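Local coordinates for protein major extracellular endoglucanase (Xanthomonas campestris pv. campestris, PDB 4TUF) that catalyses the endohydrolysis of (1->4)-beta-D-glucosidic linkages in cellulose, lichenin and cereal beta-D-glucans, at residues R230-P235 and T271-L276; Q217-T222 and G266-T271; V16-G21 and G305-F310. One frame throughout, in Å; residues are numbered along the deposited sequence.

Contact 1. Residues R230-P235 and T271-L276; sequences RLLLAP and THALLL. With 2HP (dihydrogenphosphate ion), chain I; 2HP (dihydrogenphosphate ion), chain F.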
ATOM      1  N   ARG A 230       7.221 -15.980  -0.027  1.00 32.92           N
ATOM      2  CA  ARG A 230       6.078 -15.188   0.429  1.00 33.14           C
ATOM      3  C   ARG A 230       6.415 -13.710   0.566  1.00 36.97           C
ATOM      4  O   ARG A 230       5.516 -12.871   0.594  1.00 41.70           O
ATOM      5  CB  ARG A 230       5.557 -15.698   1.774  1.00 30.97           C
ATOM      6  CG  ARG A 230       4.972 -17.089   1.739  1.00 29.35           C
ATOM      7  CD  ARG A 230       3.805 -17.178   0.795  1.00 29.72           C
ATOM      8  NE  ARG A 230       3.182 -18.493   0.872  1.00 37.90           N
ATOM      9  CZ  ARG A 230       3.575 -19.541   0.162  1.00 38.75           C
ATOM     10  NH1 ARG A 230       2.961 -20.703   0.300  1.00 35.26           N
ATOM     11  NH2 ARG A 230       4.586 -19.426  -0.683  1.00 51.33           N
ATOM     12  N   LEU A 231       7.702 -13.394   0.669  1.00 33.08           N
ATOM     13  CA  LEU A 231       8.121 -12.027   0.972  1.00 29.37           C
ATOM     14  C   LEU A 231       7.996 -11.092  -0.219  1.00 33.21           C
ATOM     15  O   LEU A 231       8.611 -11.298  -1.264  1.00 35.67           O
ATOM     16  CB  LEU A 231       9.558 -12.006   1.478  1.00 33.12           C
ATOM     17  CG  LEU A 231      10.128 -10.606   1.700  1.00 34.50           C
ATOM     18  CD1 LEU A 231       9.333  -9.837   2.755  1.00 32.01           C
ATOM     19  CD2 LEU A 231      11.589 -10.702   2.084  1.00 36.28           C
ATOM     20  N   LEU A 232       7.194 -10.052  -0.040  1.00 37.07           N
ATOM     21  CA  LEU A 232       6.988  -9.041  -1.063  1.00 34.28           C
ATOM     22  C   LEU A 232       7.403  -7.695  -0.482  1.00 40.29           C
ATOM     23  O   LEU A 232       6.848  -7.257   0.525  1.00 47.60           O
ATOM     24  CB  LEU A 232       5.523  -9.034  -1.513  1.00 27.89           C
ATOM     25  CG  LEU A 232       5.015  -8.001  -2.521  1.00 39.08           C
ATOM     26  CD1 LEU A 232       5.646  -8.187  -3.899  1.00 42.12           C
ATOM     27  CD2 LEU A 232       3.495  -8.080  -2.610  1.00 36.15           C
ATOM     28  N   LEU A 233       8.404  -7.056  -1.081  1.00 32.28           N
ATOM     29  CA  LEU A 233       8.865  -5.764  -0.584  1.00 29.81           C
ATOM     30  C   LEU A 233       8.035  -4.650  -1.215  1.00 39.47           C
ATOM     31  O   LEU A 233       7.823  -4.631  -2.435  1.00 36.73           O
ATOM     32  CB  LEU A 233      10.347  -5.562  -0.883  1.00 37.16           C
ATOM     33  CG  LEU A 233      11.370  -6.521  -0.271  1.00 36.82           C
ATOM     34  CD1 LEU A 233      12.746  -6.178  -0.803  1.00 38.52           C
ATOM     35  CD2 LEU A 233      11.360  -6.451   1.249  1.00 31.47           C
ATOM     36  N   ALA A 234       7.559  -3.725  -0.387  1.00 39.04           N
ATOM     37  CA  ALA A 234       6.604  -2.728  -0.860  1.00 36.88           C
ATOM     38  C   ALA A 234       6.852  -1.332  -0.293  1.00 37.08           C
ATOM     39  O   ALA A 234       6.013  -0.797   0.424  1.00 44.09           O
ATOM     40  CB  ALA A 234       5.183  -3.179  -0.528  1.00 33.67           C
ATOM     41  N   PRO A 235       7.994  -0.722  -0.630  1.00 33.10           N
ATOM     42  CA  PRO A 235       8.258   0.610  -0.090  1.00 32.62           C
ATOM     43  C   PRO A 235       7.340   1.663  -0.704  1.00 39.89           C
ATOM     44  O   PRO A 235       6.638   1.389  -1.680  1.00 43.01           O
ATOM     45  CB  PRO A 235       9.711   0.862  -0.485  1.00 26.08           C
ATOM     46  CG  PRO A 235       9.878   0.090  -1.740  1.00 26.01           C
ATOM     47  CD  PRO A 235       9.044  -1.150  -1.572  1.00 31.14           C
ATOM     48  N   THR A 271      16.973  -9.050  -6.746  1.00 56.09           N
ATOM     49  CA  THR A 271      17.046 -10.241  -5.902  1.00 56.69           C
ATOM     50  C   THR A 271      15.788 -10.465  -5.050  1.00 50.90           C
ATOM     51  O   THR A 271      15.619 -11.527  -4.452  1.00 51.68           O
ATOM     52  CB  THR A 271      18.274 -10.180  -4.975  1.00 52.72           C
ATOM     53  OG1 THR A 271      18.242  -8.964  -4.218  1.00 57.44           O
ATOM     54  CG2 THR A 271      19.552 -10.219  -5.790  1.00 48.42           C
ATOM     55  N   HIS A 272      14.910  -9.469  -4.997  1.00 45.06           N
ATOM     56  CA  HIS A 272      13.652  -9.598  -4.266  1.00 42.83           C
ATOM     57  C   HIS A 272      12.463  -9.189  -5.119  1.00 43.41           C
ATOM     58  O   HIS A 272      12.566  -8.280  -5.939  1.00 50.76           O
ATOM     59  CB  HIS A 272      13.664  -8.746  -2.998  1.00 42.99           C
ATOM     60  CG  HIS A 272      14.640  -9.202  -1.961  1.00 46.94           C
ATOM     61  ND1 HIS A 272      15.970  -8.840  -1.980  1.00 49.93           N
ATOM     62  CD2 HIS A 272      14.476  -9.978  -0.864  1.00 48.76           C
ATOM     63  CE1 HIS A 272      16.584  -9.380  -0.943  1.00 53.77           C
ATOM     64  NE2 HIS A 272      15.701 -10.075  -0.250  1.00 56.42           N
ATOM     65  N   ALA A 273      11.330  -9.855  -4.921  1.00 45.12           N
ATOM     66  CA  ALA A 273      10.077  -9.384  -5.496  1.00 42.32           C
ATOM     67  C   ALA A 273       9.798  -8.012  -4.913  1.00 38.22           C
ATOM     68  O   ALA A 273       9.791  -7.850  -3.692  1.00 39.02           O
ATOM     69  CB  ALA A 273       8.934 -10.341  -5.199  1.00 34.46           C
ATOM     70  N   LEU A 274       9.593  -7.025  -5.780  1.00 45.02           N
ATOM     71  CA  LEU A 274       9.421  -5.653  -5.326  1.00 36.01           C
ATOM     72  C   LEU A 274       8.418  -4.877  -6.167  1.00 40.66           C
ATOM     73  O   LEU A 274       8.348  -5.026  -7.386  1.00 46.45           O
ATOM     74  CB  LEU A 274      10.771  -4.933  -5.320  1.00 48.29           C
ATOM     75  CG  LEU A 274      10.889  -3.561  -4.647  1.00 45.79           C
ATOM     76  CD1 LEU A 274      12.292  -3.374  -4.093  1.00 43.74           C
ATOM     77  CD2 LEU A 274      10.554  -2.431  -5.616  1.00 41.35           C
ATOM     78  N   LEU A 275       7.634  -4.056  -5.485  1.00 44.14           N
ATOM     79  CA  LEU A 275       6.733  -3.109  -6.122  1.00 43.30           C
ATOM     80  C   LEU A 275       6.529  -1.939  -5.164  1.00 48.06           C
ATOM     81  O   LEU A 275       6.921  -2.014  -4.002  1.00 57.18           O
ATOM     82  CB  LEU A 275       5.400  -3.775  -6.485  1.00 42.21           C
ATOM     83  CG  LEU A 275       4.639  -4.614  -5.446  1.00 39.42           C
ATOM     84  CD1 LEU A 275       4.052  -3.781  -4.318  1.00 40.66           C
ATOM     85  CD2 LEU A 275       3.534  -5.407  -6.127  1.00 35.41           C
ATOM     86  N   LEU A 276       5.909  -0.865  -5.635  1.00 45.46           N
ATOM     87  CA  LEU A 276       5.592   0.249  -4.749  1.00 37.55           C
ATOM     88  C   LEU A 276       4.190   0.119  -4.142  1.00 35.99           C
ATOM     89  O   LEU A 276       3.200   0.005  -4.859  1.00 38.60           O
ATOM     90  CB  LEU A 276       5.717   1.566  -5.503  1.00 32.11           C
ATOM     91  CG  LEU A 276       7.110   1.848  -6.044  1.00 38.32           C
ATOM     92  CD1 LEU A 276       7.105   3.102  -6.905  1.00 37.41           C
ATOM     93  CD2 LEU A 276       8.084   1.974  -4.893  1.00 30.46           C
TER
HETATM   94  P   2HP I 405      20.441  -8.506  -1.079  1.00118.76           P
HETATM   95  O1  2HP I 405      20.837  -9.858  -1.628  1.00117.34           O
HETATM   96  O2  2HP I 405      19.305  -7.953  -1.904  1.00118.63           O
HETATM   97  O3  2HP I 405      19.997  -8.654   0.358  1.00120.55           O
HETATM   98  O4  2HP I 405      21.615  -7.556  -1.136  1.00117.05           O
HETATM   99  P   2HP F 402       4.528 -22.850  -2.428  1.00110.12           P
HETATM  100  O1  2HP F 402       4.952 -24.146  -3.078  1.00111.29           O
HETATM  101  O2  2HP F 402       5.501 -21.763  -2.817  1.00111.57           O
HETATM  102  O3  2HP F 402       3.140 -22.473  -2.896  1.00111.00           O
HETATM  103  O4  2HP F 402       4.522 -23.020  -0.927  1.00107.04           O
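L233 is held through both of its backbone polar groups: L233 N donates to A273 O at 3.1 Å, and L275 N donates to L233 O at the same distance, both bonds nearly straight. This is the pattern of a parallel bridge centred on L233 and L274, whose CA atoms are 4.8 Å apart. It remains a single bridge, between segments whose directions differ by 40°. Beyond it the backbones stay in touch through CA-H...O contacts, one from A234 CA to L275 O at 3.2 Å and another from L276 CA to P235 O.

Of the strand leucines, L231 and L233 go to H272, L232 to A273 and L275. L233 has CG anti to its carbonyl carbon (chi1 -62°); CD1 continues anti (chi2 176°) and lies 3.5 Å from H272 CB, oblique to the imidazole. L231 CD2 also approaches the imidazole obliquely, near H272 CD2. The imidazole turns its CE1 edge to a dihydrogenphosphate, whose O2 accepts from T271 OG1 at 2.7 Å. L232 sends CD1 to both A273 CB and L275 CG, 4.0 Å from the latter, crossing L275 at about a right angle. A234 CB meets L275 CD1, while P235 CG packs across L276 CD2; F265 of helix 257-266 touches P235, L274 and L276 as well. Just before the strand, the R230 guanidinium presents its edge to a second dihydrogenphosphate, with NH1 bonded to O4 at 3.1 Å and NH2 to O2, and NE goes to P189 O.

Strand 231-238, helix 257-266 and strand 276-280 form a beta-alpha-beta crossover, and the contact lays the approach to strand 276-280, which carries E278, the probable nucleophile, beside strand 231-238, its parallel neighbour in the (beta/alpha)8 barrel of this family 5 catalytic domain.

Contact 2. Residues Q217-T222 and G266-T271; sequences QPLACT and GQFAGT. With 2HP (dihydrogenphosphate ion), chain I.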
ATOM      1  N   GLN A 217      17.467   0.150   2.598  1.00 38.44           N
ATOM      2  CA  GLN A 217      18.917  -0.049   2.663  1.00 43.86           C
ATOM      3  C   GLN A 217      19.401  -1.054   3.726  1.00 42.59           C
ATOM      4  O   GLN A 217      20.266  -1.875   3.424  1.00 44.26           O
ATOM      5  CB  GLN A 217      19.627   1.290   2.889  1.00 40.09           C
ATOM      6  CG  GLN A 217      19.744   2.173   1.663  1.00 34.65           C
ATOM      7  CD  GLN A 217      20.166   3.583   2.024  1.00 42.67           C
ATOM      8  OE1 GLN A 217      21.333   3.950   1.890  1.00 46.22           O
ATOM      9  NE2 GLN A 217      19.214   4.380   2.501  1.00 39.75           N
ATOM     10  N   PRO A 218      18.857  -1.001   4.962  1.00 34.13           N
ATOM     11  CA  PRO A 218      19.393  -1.919   5.979  1.00 34.24           C
ATOM     12  C   PRO A 218      19.144  -3.409   5.702  1.00 41.08           C
ATOM     13  O   PRO A 218      19.725  -4.256   6.383  1.00 51.04           O
ATOM     14  CB  PRO A 218      18.663  -1.487   7.257  1.00 29.14           C
ATOM     15  CG  PRO A 218      18.291  -0.074   7.023  1.00 29.08           C
ATOM     16  CD  PRO A 218      17.932  -0.022   5.565  1.00 32.14           C
ATOM     17  N   LEU A 219      18.310  -3.723   4.716  1.00 39.63           N
ATOM     18  CA  LEU A 219      18.069  -5.111   4.321  1.00 34.90           C
ATOM     19  C   LEU A 219      19.338  -5.772   3.775  1.00 36.00           C
ATOM     20  O   LEU A 219      19.466  -6.995   3.757  1.00 37.06           O
ATOM     21  CB  LEU A 219      16.947  -5.173   3.281  1.00 29.55           C
ATOM     22  CG  LEU A 219      16.561  -6.532   2.704  1.00 37.05           C
ATOM     23  CD1 LEU A 219      16.147  -7.487   3.818  1.00 43.12           C
ATOM     24  CD2 LEU A 219      15.439  -6.371   1.693  1.00 36.40           C
ATOM     25  N   ALA A 220      20.283  -4.956   3.329  1.00 39.16           N
ATOM     26  CA  ALA A 220      21.533  -5.482   2.798  1.00 41.77           C
ATOM     27  C   ALA A 220      22.415  -6.048   3.911  1.00 44.56           C
ATOM     28  O   ALA A 220      23.228  -6.940   3.675  1.00 48.45           O
ATOM     29  CB  ALA A 220      22.273  -4.399   2.028  1.00 42.67           C
ATOM     30  N   CYS A 221      22.252  -5.522   5.121  1.00 47.74           N
ATOM     31  CA  CYS A 221      23.044  -5.955   6.270  1.00 49.11           C
ATOM     32  C   CYS A 221      22.297  -6.989   7.095  1.00 55.15           C
ATOM     33  O   CYS A 221      22.906  -7.841   7.738  1.00 57.51           O
ATOM     34  CB  CYS A 221      23.405  -4.765   7.164  1.00 40.70           C
ATOM     35  SG  CYS A 221      24.340  -3.465   6.340  1.00109.36           S
ATOM     36  N   THR A 222      20.970  -6.903   7.068  1.00 52.31           N
ATOM     37  CA  THR A 222      20.130  -7.711   7.939  1.00 44.49           C
ATOM     38  C   THR A 222      18.956  -8.303   7.176  1.00 38.93           C
ATOM     39  O   THR A 222      17.895  -7.690   7.082  1.00 35.28           O
ATOM     40  CB  THR A 222      19.593  -6.882   9.130  1.00 44.14           C
ATOM     41  OG1 THR A 222      20.662  -6.124   9.715  1.00 55.07           O
ATOM     42  CG2 THR A 222      18.991  -7.791  10.180  1.00 41.73           C
ATOM     43  N   GLY A 266      15.560   0.453  -5.099  1.00 45.17           N
ATOM     44  CA  GLY A 266      15.739  -0.115  -6.413  1.00 46.12           C
ATOM     45  C   GLY A 266      16.757  -1.198  -6.515  1.00 46.40           C
ATOM     46  O   GLY A 266      16.623  -2.144  -7.235  1.00 46.36           O
ATOM     47  N   GLN A 267      17.818  -1.012  -5.783  1.00 41.63           N
ATOM     48  CA  GLN A 267      18.929  -1.960  -5.782  1.00 43.10           C
ATOM     49  C   GLN A 267      18.522  -3.365  -5.332  1.00 44.50           C
ATOM     50  O   GLN A 267      19.271  -4.326  -5.524  1.00 45.05           O
ATOM     51  CB  GLN A 267      20.053  -1.443  -4.883  1.00 41.33           C
ATOM     52  CG  GLN A 267      19.594  -1.152  -3.463  1.00 45.97           C
ATOM     53  CD  GLN A 267      20.746  -0.929  -2.509  1.00 47.48           C
ATOM     54  OE1 GLN A 267      21.688  -1.718  -2.461  1.00 55.28           O
ATOM     55  NE2 GLN A 267      20.678   0.150  -1.743  1.00 42.90           N
ATOM     56  N   PHE A 268      17.340  -3.484  -4.732  1.00 40.81           N
ATOM     57  CA  PHE A 268      16.867  -4.773  -4.242  1.00 37.11           C
ATOM     58  C   PHE A 268      15.976  -5.481  -5.248  1.00 41.71           C
ATOM     59  O   PHE A 268      15.600  -6.633  -5.043  1.00 48.69           O
ATOM     60  CB  PHE A 268      16.122  -4.597  -2.919  1.00 34.47           C
ATOM     61  CG  PHE A 268      16.992  -4.096  -1.808  1.00 38.87           C
ATOM     62  CD1 PHE A 268      17.801  -4.966  -1.101  1.00 38.50           C
ATOM     63  CD2 PHE A 268      17.019  -2.752  -1.485  1.00 40.43           C
ATOM     64  CE1 PHE A 268      18.614  -4.510  -0.089  1.00 37.27           C
ATOM     65  CE2 PHE A 268      17.832  -2.291  -0.470  1.00 44.13           C
ATOM     66  CZ  PHE A 268      18.631  -3.173   0.227  1.00 42.52           C
ATOM     67  N   ALA A 269      15.658  -4.798  -6.344  1.00 41.47           N
ATOM     68  CA  ALA A 269      14.714  -5.327  -7.329  1.00 38.34           C
ATOM     69  C   ALA A 269      15.213  -6.600  -7.988  1.00 41.08           C
ATOM     70  O   ALA A 269      14.417  -7.458  -8.358  1.00 49.95           O
ATOM     71  CB  ALA A 269      14.419  -4.283  -8.390  1.00 37.45           C
ATOM     72  N   GLY A 270      16.529  -6.717  -8.131  1.00 46.47           N
ATOM     73  CA  GLY A 270      17.124  -7.833  -8.842  1.00 45.89           C
ATOM     74  C   GLY A 270      17.159  -9.131  -8.060  1.00 51.70           C
ATOM     75  O   GLY A 270      17.347 -10.199  -8.641  1.00 55.18           O
ATOM     76  N   THR A 271      16.973  -9.050  -6.746  1.00 56.09           N
ATOM     77  CA  THR A 271      17.046 -10.241  -5.902  1.00 56.69           C
ATOM     78  C   THR A 271      15.788 -10.465  -5.050  1.00 50.90           C
ATOM     79  O   THR A 271      15.619 -11.527  -4.452  1.00 51.68           O
ATOM     80  CB  THR A 271      18.274 -10.180  -4.975  1.00 52.72           C
ATOM     81  OG1 THR A 271      18.242  -8.964  -4.218  1.00 57.44           O
ATOM     82  CG2 THR A 271      19.552 -10.219  -5.790  1.00 48.42           C
TER
HETATM   83  P   2HP I 405      20.441  -8.506  -1.079  1.00118.76           P
HETATM   84  O1  2HP I 405      20.837  -9.858  -1.628  1.00117.34           O
HETATM   85  O2  2HP I 405      19.305  -7.953  -1.904  1.00118.63           O
HETATM   86  O3  2HP I 405      19.997  -8.654   0.358  1.00120.55           O
HETATM   87  O4  2HP I 405      21.615  -7.556  -1.136  1.00117.05           O
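F268 pushes its ring against the turn formed by Q217-A220 and is the centre of the contact. Its CG is anti to the carbonyl carbon (chi1 -64°), and the ring tip reaches three residues of that turn. CE1 lies 3.8 Å from L219 CB, and L219 CD2 comes within 3.9 Å of F268 CD1, so the leucine approaches with both its root and one methyl, CB obliquely. Near the plane of the ring, at its edge, are two polar backbone atoms: Q217 O, 3.8 Å from F268 CZ, and A220 N beside CE1. These two are bonded to each other, A220 N donating to Q217 O at 3.1 Å, which holds the turn in shape at the phenyl edge. The ring also borders a dihydrogenphosphate, whose O2 is 3.4 Å from F268 CD1 near the ring plane. W164 touches L219, and the disulfide of C221 with C204 closes a link within the long loop between strands 192-195 and 231-238.

Toward solvent the contact thins out. A220, exposed, offers CB to F268 CE1 at 4.2 Å. Q267, also exposed, brings NE2 4.1 Å from Q217 CG, the two side chains crossing at about a right angle with amide planes 44° apart. Their polar ends bond elsewhere: Q217 binds N215 and the backbone of T206, and Q267 NE2 donates to R263 O in helix 257-266.

The segments meet by van der Waals contact; the backbone bonds A220 N to Q217 O and A269 N to G266 O each stay within one segment. The slightly positive hydrogens of the phenyl edge have Q217 O and the phosphate O2 near them, and the hydrogen of A220 N is used on Q217 O, which is consistent with a weak electrostatic preference for this ring orientation.

Contact 3. Residues V16-G21 and G305-F310; sequences VVQLKG and GINQGF
The F310 ring lies beside G21 and L19, both approaching obliquely: F310 CD2 is 3.7 Å from G21 CA, and F310 CZ is 4.0 Å from L19 CD1. Without a side chain, G21 lets the ring come up against its backbone. The other flat groups are amides. The Q18 carboxamide has N307 O almost in its plane, bonded to NE2 at 2.9 Å; the Q18 and N307 side chains cross at about a right angle, their amide planes 35° apart. Q18 NE2 also donates to W344 O, so both segments and the C-terminal helix 334-344 meet at this nitrogen. Q308 places CG between its backbone N and carbonyl carbon (chi1 54°) and extends from there; its OE1 accepts from L19 N at 2.8 Å, taking the part of a main-chain carbonyl.

From here the backbones pair in parallel, as the first and last strands of the (beta/alpha)8 barrel do where it closes on itself. G309 N donates to L19 O at 3.1 Å and G21 N to G309 O at 3.0 Å, the second bond more bent, at 130°. K20 sits between these bonds at the centre of an inverse gamma turn, and N55 holds its N and the O of Q18 from the side of strand 56-61. L19 and F310 are both buried, and A56, with Y105 against L19 and L107 against F310, covers them; the F310 side chain is about 6 Å from that of E278, the probable nucleophile.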
ATOM      1  N   VAL A  16       1.474 -16.259 -13.690  1.00 48.38           N
ATOM      2  CA  VAL A  16       2.033 -15.006 -13.191  1.00 47.74           C
ATOM      3  C   VAL A  16       0.957 -13.934 -13.033  1.00 49.67           C
ATOM      4  O   VAL A  16       0.181 -13.669 -13.945  1.00 53.75           O
ATOM      5  CB  VAL A  16       3.153 -14.472 -14.114  1.00 45.18           C
ATOM      6  CG1 VAL A  16       3.451 -13.009 -13.813  1.00 35.42           C
ATOM      7  CG2 VAL A  16       4.410 -15.308 -13.954  1.00 44.12           C
ATOM      8  N   VAL A  17       0.925 -13.331 -11.852  1.00 45.63           N
ATOM      9  CA  VAL A  17       0.007 -12.251 -11.535  1.00 43.61           C
ATOM     10  C   VAL A  17       0.682 -10.894 -11.729  1.00 45.18           C
ATOM     11  O   VAL A  17       1.814 -10.694 -11.303  1.00 52.31           O
ATOM     12  CB  VAL A  17      -0.491 -12.374 -10.079  1.00 42.37           C
ATOM     13  CG1 VAL A  17      -1.262 -11.139  -9.661  1.00 32.82           C
ATOM     14  CG2 VAL A  17      -1.328 -13.641  -9.910  1.00 46.22           C
ATOM     15  N   GLN A  18      -0.008  -9.967 -12.382  1.00 49.15           N
ATOM     16  CA  GLN A  18       0.483  -8.597 -12.485  1.00 39.23           C
ATOM     17  C   GLN A  18      -0.474  -7.648 -11.780  1.00 43.16           C
ATOM     18  O   GLN A  18      -1.663  -7.600 -12.101  1.00 45.78           O
ATOM     19  CB  GLN A  18       0.648  -8.178 -13.940  1.00 34.09           C
ATOM     20  CG  GLN A  18       1.204  -6.781 -14.090  1.00 39.13           C
ATOM     21  CD  GLN A  18       1.092  -6.256 -15.503  1.00 45.09           C
ATOM     22  OE1 GLN A  18       0.461  -6.877 -16.361  1.00 48.28           O
ATOM     23  NE2 GLN A  18       1.699  -5.101 -15.752  1.00 47.08           N
ATOM     24  N   LEU A  19       0.043  -6.892 -10.819  1.00 39.77           N
ATOM     25  CA  LEU A  19      -0.810  -6.037 -10.009  1.00 34.51           C
ATOM     26  C   LEU A  19      -0.901  -4.629 -10.569  1.00 37.91           C
ATOM     27  O   LEU A  19      -0.079  -3.771 -10.259  1.00 38.30           O
ATOM     28  CB  LEU A  19      -0.303  -5.994  -8.573  1.00 31.89           C
ATOM     29  CG  LEU A  19      -0.219  -7.365  -7.913  1.00 31.87           C
ATOM     30  CD1 LEU A  19       0.458  -7.244  -6.571  1.00 32.36           C
ATOM     31  CD2 LEU A  19      -1.604  -7.972  -7.774  1.00 24.49           C
ATOM     32  N   LYS A  20      -1.903  -4.405 -11.409  1.00 43.74           N
ATOM     33  CA  LYS A  20      -2.233  -3.071 -11.879  1.00 38.14           C
ATOM     34  C   LYS A  20      -3.093  -2.409 -10.809  1.00 36.56           C
ATOM     35  O   LYS A  20      -4.320  -2.392 -10.903  1.00 36.30           O
ATOM     36  CB  LYS A  20      -2.963  -3.137 -13.218  1.00 37.91           C
ATOM     37  CG  LYS A  20      -2.362  -4.139 -14.199  1.00 40.13           C
ATOM     38  CD  LYS A  20      -3.213  -4.251 -15.451  1.00 44.43           C
ATOM     39  CE  LYS A  20      -2.823  -5.456 -16.280  1.00 54.07           C
ATOM     40  NZ  LYS A  20      -3.613  -5.563 -17.548  1.00 60.72           N
ATOM     41  N   GLY A  21      -2.444  -1.875  -9.782  1.00 31.39           N
ATOM     42  CA  GLY A  21      -3.144  -1.543  -8.556  1.00 32.58           C
ATOM     43  C   GLY A  21      -3.377  -0.081  -8.242  1.00 34.21           C
ATOM     44  O   GLY A  21      -2.807   0.820  -8.871  1.00 31.63           O
ATOM     45  N   GLY A 305      12.570  -3.546 -14.521  1.00 48.51           N
ATOM     46  CA  GLY A 305      11.753  -4.719 -14.774  1.00 48.56           C
ATOM     47  C   GLY A 305      10.475  -4.725 -13.959  1.00 49.41           C
ATOM     48  O   GLY A 305       9.827  -5.762 -13.812  1.00 47.50           O
ATOM     49  N   ILE A 306      10.112  -3.558 -13.432  1.00 44.99           N
ATOM     50  CA  ILE A 306       8.922  -3.414 -12.607  1.00 47.23           C
ATOM     51  C   ILE A 306       7.773  -2.771 -13.373  1.00 51.17           C
ATOM     52  O   ILE A 306       7.891  -1.640 -13.834  1.00 59.40           O
ATOM     53  CB  ILE A 306       9.209  -2.559 -11.366  1.00 46.79           C
ATOM     54  CG1 ILE A 306      10.408  -3.117 -10.593  1.00 45.21           C
ATOM     55  CG2 ILE A 306       7.964  -2.458 -10.494  1.00 42.55           C
ATOM     56  CD1 ILE A 306      10.854  -2.229  -9.445  1.00 42.47           C
ATOM     57  N   ASN A 307       6.660  -3.485 -13.506  1.00 52.66           N
ATOM     58  CA  ASN A 307       5.492  -2.927 -14.184  1.00 53.33           C
ATOM     59  C   ASN A 307       4.216  -3.105 -13.366  1.00 51.77           C
ATOM     60  O   ASN A 307       3.140  -3.358 -13.915  1.00 53.57           O
ATOM     61  CB  ASN A 307       5.326  -3.548 -15.580  1.00 55.52           C
ATOM     62  CG  ASN A 307       5.193  -5.062 -15.551  1.00 56.45           C
ATOM     63  OD1 ASN A 307       4.953  -5.666 -14.505  1.00 59.66           O
ATOM     64  ND2 ASN A 307       5.338  -5.682 -16.716  1.00 59.21           N
ATOM     65  N   GLN A 308       4.347  -2.972 -12.050  1.00 49.42           N
ATOM     66  CA  GLN A 308       3.213  -3.117 -11.147  1.00 43.14           C
ATOM     67  C   GLN A 308       3.426  -2.341  -9.861  1.00 38.24           C
ATOM     68  O   GLN A 308       4.528  -1.884  -9.570  1.00 42.58           O
ATOM     69  CB  GLN A 308       2.962  -4.590 -10.826  1.00 43.51           C
ATOM     70  CG  GLN A 308       4.169  -5.328 -10.280  1.00 39.55           C
ATOM     71  CD  GLN A 308       3.866  -6.784  -9.999  1.00 43.84           C
ATOM     72  OE1 GLN A 308       2.704  -7.174  -9.897  1.00 48.47           O
ATOM     73  NE2 GLN A 308       4.907  -7.596  -9.872  1.00 52.47           N
ATOM     74  N   GLY A 309       2.356  -2.200  -9.092  1.00 34.90           N
ATOM     75  CA  GLY A 309       2.393  -1.411  -7.879  1.00 37.76           C
ATOM     76  C   GLY A 309       1.015  -0.862  -7.584  1.00 38.91           C
ATOM     77  O   GLY A 309       0.051  -1.187  -8.279  1.00 39.27           O
ATOM     78  N   PHE A 310       0.918  -0.031  -6.552  1.00 37.87           N
ATOM     79  CA  PHE A 310      -0.366   0.513  -6.137  1.00 33.19           C
ATOM     80  C   PHE A 310      -0.330   2.032  -6.110  1.00 37.38           C
ATOM     81  O   PHE A 310       0.282   2.630  -5.220  1.00 43.37           O
ATOM     82  CB  PHE A 310      -0.754  -0.033  -4.765  1.00 33.48           C
ATOM     83  CG  PHE A 310      -0.993  -1.518  -4.748  1.00 33.41           C
ATOM     84  CD1 PHE A 310       0.051  -2.399  -4.534  1.00 30.99           C
ATOM     85  CD2 PHE A 310      -2.265  -2.032  -4.957  1.00 33.53           C
ATOM     86  CE1 PHE A 310      -0.170  -3.764  -4.525  1.00 34.83           C
ATOM     87  CE2 PHE A 310      -2.490  -3.396  -4.952  1.00 30.10           C
ATOM     88  CZ  PHE A 310      -1.443  -4.262  -4.735  1.00 30.30           C
TER

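How the contacts relate
Strand 16-23 begins the barrel, and contact 3 brings its 16-21 part to 305-310, closing a loop of 283 residues around nearly the whole catalytic domain. Contacts 1 and 2 are nested inside it and cross each other: the chain passes 217-222, then 230-235, then 266-271 and 271-276, with T271 shared. They adjoin where L219 CD2 packs on L233 CD1, and both border the same dihydrogenphosphate. Contacts 1 and 3 meet through strand 276-280, where F310 and L276 are backbone-bonded and L275 packs on L19. Together they tie strands 231-238, 276-280, 309-311 and 16-23 in sequence, with contact 2 joining loops at the periphery.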